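Local coordinates for copper homeostasis protein CutC (Streptococcus agalactiae, PDB 2BDQ) that probably binds copper ions and may take part in copper homeostasis, though its exact role is uncertain, at residues N102-E107 against I139-A144. Numbering follows the deposited sequence.
Sequences NHIDTE and IDQLVA
Ile104 meets Gln141 and Leu142 on the outer layer of a TIM barrel, where the loop leading into helix 106-116 packs against the next helix of the ring, 135-144. Ile104, buried, also lies against Ile130 of a neighbouring loop. Just beyond it, Asp105 N-caps helix 106-116 through OD1 to the backbone N of Ala108. On the second helix, Ile139 faces away from the loop and touches Ile150 of strand 149-152, while Asp140 turns to Arg178 in a salt bridge and to Tyr174 in a hydrogen bond. Gln141 makes the polar part of the join. With CG anti to its own carbonyl carbon (chi1 -72°) and the chain extended beyond, it reaches across to the loop, running alongside Ile104 in the opposite direction. Its amide nitrogen NE2, not the carbonyl oxygen, lies against the isoleucine, nearest Ile104 CB at 3.4 Å and with Ile104 CD1 at 3.7 Å; this is packing, as the nitrogen's hydrogen bond goes to water. Thr106 flanks it more loosely, OG1 being 4.4 Å from Gln141 NE2, a distance with no hydrogen bond. No direct hydrogen bond joins the segments; one water bridges them instead, accepting from Gln141 NE2 (2.7 Å) and from the backbone Ile104 N (2.8 Å). Leu142 supplies the apolar part: its side chain, which also touches Ile150 of strand 149-152, crosses that of Ile104 at a slant, and Ile104 CD1 reaches it at two atoms, Leu142 CG and Leu142 CD2, each 3.7 Å away.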
ATOM      1  N   ASN A 102      24.300  -7.015  -4.532  1.00 23.02           N
ATOM      2  CA  ASN A 102      23.483  -6.800  -5.722  1.00 21.67           C
ATOM      3  C   ASN A 102      23.369  -7.972  -6.679  1.00 22.24           C
ATOM      4  O   ASN A 102      23.302  -7.787  -7.897  1.00 23.08           O
ATOM      5  CB  ASN A 102      24.011  -5.587  -6.480  1.00 20.24           C
ATOM      6  CG  ASN A 102      23.926  -4.327  -5.668  1.00 19.89           C
ATOM      7  OD1 ASN A 102      24.762  -3.433  -5.800  1.00 23.31           O
ATOM      8  ND2 ASN A 102      22.907  -4.234  -4.828  1.00 16.90           N
ATOM      9  N   HIS A 103      23.354  -9.177  -6.133  1.00 23.18           N
ATOM     10  CA  HIS A 103      23.213 -10.374  -6.947  1.00 24.40           C
ATOM     11  C   HIS A 103      21.904 -11.030  -6.569  1.00 24.26           C
ATOM     12  O   HIS A 103      21.336 -10.737  -5.515  1.00 23.93           O
ATOM     13  CB  HIS A 103      24.384 -11.322  -6.699  1.00 26.24           C
ATOM     14  CG  HIS A 103      25.647 -10.894  -7.378  1.00 28.73           C
ATOM     15  ND1 HIS A 103      26.897 -11.117  -6.843  1.00 30.76           N
ATOM     16  CD2 HIS A 103      25.850 -10.241  -8.547  1.00 29.85           C
ATOM     17  CE1 HIS A 103      27.815 -10.615  -7.650  1.00 31.99           C
ATOM     18  NE2 HIS A 103      27.207 -10.077  -8.691  1.00 29.94           N
ATOM     19  N   ILE A 104      21.412 -11.908  -7.428  1.00 23.49           N
ATOM     20  CA  ILE A 104      20.164 -12.584  -7.140  1.00 23.94           C
ATOM     21  C   ILE A 104      20.302 -13.477  -5.920  1.00 23.42           C
ATOM     22  O   ILE A 104      21.173 -14.341  -5.871  1.00 23.26           O
ATOM     23  CB  ILE A 104      19.704 -13.433  -8.336  1.00 25.15           C
ATOM     24  CG1 ILE A 104      19.351 -12.515  -9.506  1.00 25.87           C
ATOM     25  CG2 ILE A 104      18.507 -14.285  -7.940  1.00 26.43           C
ATOM     26  CD1 ILE A 104      18.829 -13.235 -10.707  1.00 26.27           C
ATOM     27  N   ASP A 105      19.442 -13.259  -4.929  1.00 22.87           N
ATOM     28  CA  ASP A 105      19.476 -14.060  -3.717  1.00 21.96           C
ATOM     29  C   ASP A 105      18.687 -15.341  -3.973  1.00 22.71           C
ATOM     30  O   ASP A 105      17.501 -15.428  -3.640  1.00 22.60           O
ATOM     31  CB  ASP A 105      18.860 -13.290  -2.545  1.00 22.97           C
ATOM     32  CG  ASP A 105      19.073 -13.990  -1.210  1.00 23.36           C
ATOM     33  OD1 ASP A 105      19.254 -15.225  -1.217  1.00 22.59           O
ATOM     34  OD2 ASP A 105      19.051 -13.314  -0.159  1.00 22.66           O
ATOM     35  N   THR A 106      19.353 -16.324  -4.574  1.00 21.76           N
ATOM     36  CA  THR A 106      18.740 -17.608  -4.906  1.00 23.29           C
ATOM     37  C   THR A 106      18.171 -18.349  -3.701  1.00 23.11           C
ATOM     38  O   THR A 106      17.078 -18.893  -3.772  1.00 24.02           O
ATOM     39  CB  THR A 106      19.754 -18.548  -5.613  1.00 23.91           C
ATOM     40  OG1 THR A 106      20.255 -17.917  -6.798  1.00 27.08           O
ATOM     41  CG2 THR A 106      19.084 -19.861  -5.999  1.00 25.96           C
ATOM     42  N   GLU A 107      18.912 -18.377  -2.600  1.00 23.78           N
ATOM     43  CA  GLU A 107      18.442 -19.080  -1.417  1.00 26.00           C
ATOM     44  C   GLU A 107      17.139 -18.496  -0.878  1.00 24.32           C
ATOM     45  O   GLU A 107      16.231 -19.243  -0.507  1.00 23.51           O
ATOM     46  CB  GLU A 107      19.517 -19.080  -0.323  1.00 29.60           C
ATOM     47  CG  GLU A 107      20.277 -17.762  -0.185  1.00 35.44           C
ATOM     48  CD  GLU A 107      21.502 -17.693  -1.088  1.00 37.01           C
ATOM     49  OE1 GLU A 107      22.432 -18.507  -0.883  1.00 41.02           O
ATOM     50  OE2 GLU A 107      21.538 -16.832  -1.995  1.00 35.48           O
ATOM     51  N   ILE A 139      20.099 -14.195 -15.576  1.00 18.41           N
ATOM     52  CA  ILE A 139      19.036 -14.706 -16.426  1.00 18.35           C
ATOM     53  C   ILE A 139      19.004 -16.229 -16.322  1.00 19.41           C
ATOM     54  O   ILE A 139      17.942 -16.826 -16.118  1.00 19.99           O
ATOM     55  CB  ILE A 139      19.244 -14.266 -17.900  1.00 18.13           C
ATOM     56  CG1 ILE A 139      18.930 -12.769 -18.030  1.00 18.09           C
ATOM     57  CG2 ILE A 139      18.367 -15.094 -18.830  1.00 16.62           C
ATOM     58  CD1 ILE A 139      19.170 -12.187 -19.430  1.00 17.05           C
ATOM     59  N   ASP A 140      20.172 -16.850 -16.455  1.00 18.87           N
ATOM     60  CA  ASP A 140      20.293 -18.305 -16.357  1.00 19.17           C
ATOM     61  C   ASP A 140      19.762 -18.765 -15.008  1.00 18.50           C
ATOM     62  O   ASP A 140      19.082 -19.781 -14.922  1.00 18.28           O
ATOM     63  CB  ASP A 140      21.762 -18.731 -16.496  1.00 19.03           C
ATOM     64  CG  ASP A 140      22.282 -18.580 -17.915  1.00 20.62           C
ATOM     65  OD1 ASP A 140      23.505 -18.398 -18.082  1.00 23.28           O
ATOM     66  OD2 ASP A 140      21.475 -18.659 -18.864  1.00 20.78           O
ATOM     67  N   GLN A 141      20.080 -18.013 -13.956  1.00 18.67           N
ATOM     68  CA  GLN A 141      19.623 -18.358 -12.616  1.00 18.40           C
ATOM     69  C   GLN A 141      18.111 -18.232 -12.523  1.00 18.54           C
ATOM     70  O   GLN A 141      17.458 -19.059 -11.888  1.00 18.37           O
ATOM     71  CB  GLN A 141      20.261 -17.446 -11.576  1.00 20.68           C
ATOM     72  CG  GLN A 141      21.735 -17.699 -11.331  1.00 19.26           C
ATOM     73  CD  GLN A 141      22.341 -16.646 -10.426  1.00 21.74           C
ATOM     74  OE1 GLN A 141      23.459 -16.799  -9.941  1.00 24.26           O
ATOM     75  NE2 GLN A 141      21.606 -15.561 -10.202  1.00 19.74           N
ATOM     76  N   LEU A 142      17.550 -17.199 -13.148  1.00 17.65           N
ATOM     77  CA  LEU A 142      16.103 -17.015 -13.113  1.00 18.55           C
ATOM     78  C   LEU A 142      15.413 -18.137 -13.878  1.00 18.07           C
ATOM     79  O   LEU A 142      14.328 -18.581 -13.498  1.00 18.89           O
ATOM     80  CB  LEU A 142      15.711 -15.658 -13.699  1.00 16.49           C
ATOM     81  CG  LEU A 142      16.103 -14.449 -12.850  1.00 17.71           C
ATOM     82  CD1 LEU A 142      15.673 -13.181 -13.563  1.00 13.02           C
ATOM     83  CD2 LEU A 142      15.456 -14.549 -11.469  1.00 14.91           C
ATOM     84  N   VAL A 143      16.042 -18.591 -14.959  1.00 19.39           N
ATOM     85  CA  VAL A 143      15.496 -19.684 -15.756  1.00 19.87           C
ATOM     86  C   VAL A 143      15.511 -20.952 -14.898  1.00 20.84           C
ATOM     87  O   VAL A 143      14.545 -21.720 -14.884  1.00 20.62           O
ATOM     88  CB  VAL A 143      16.335 -19.930 -17.034  1.00 19.38           C
ATOM     89  CG1 VAL A 143      15.871 -21.214 -17.729  1.00 18.71           C
ATOM     90  CG2 VAL A 143      16.195 -18.746 -17.983  1.00 15.92           C
ATOM     91  N   ALA A 144      16.610 -21.156 -14.172  1.00 20.76           N
ATOM     92  CA  ALA A 144      16.752 -22.326 -13.313  1.00 21.78           C
ATOM     93  C   ALA A 144      15.754 -22.297 -12.160  1.00 20.80           C
ATOM     94  O   ALA A 144      15.303 -23.339 -11.693  1.00 21.16           O
ATOM     95  CB  ALA A 144      18.175 -22.410 -12.775  1.00 21.47           C
TER
HETATM   96  O   HOH W   1      22.773 -13.154  -9.566  1.00 31.11           O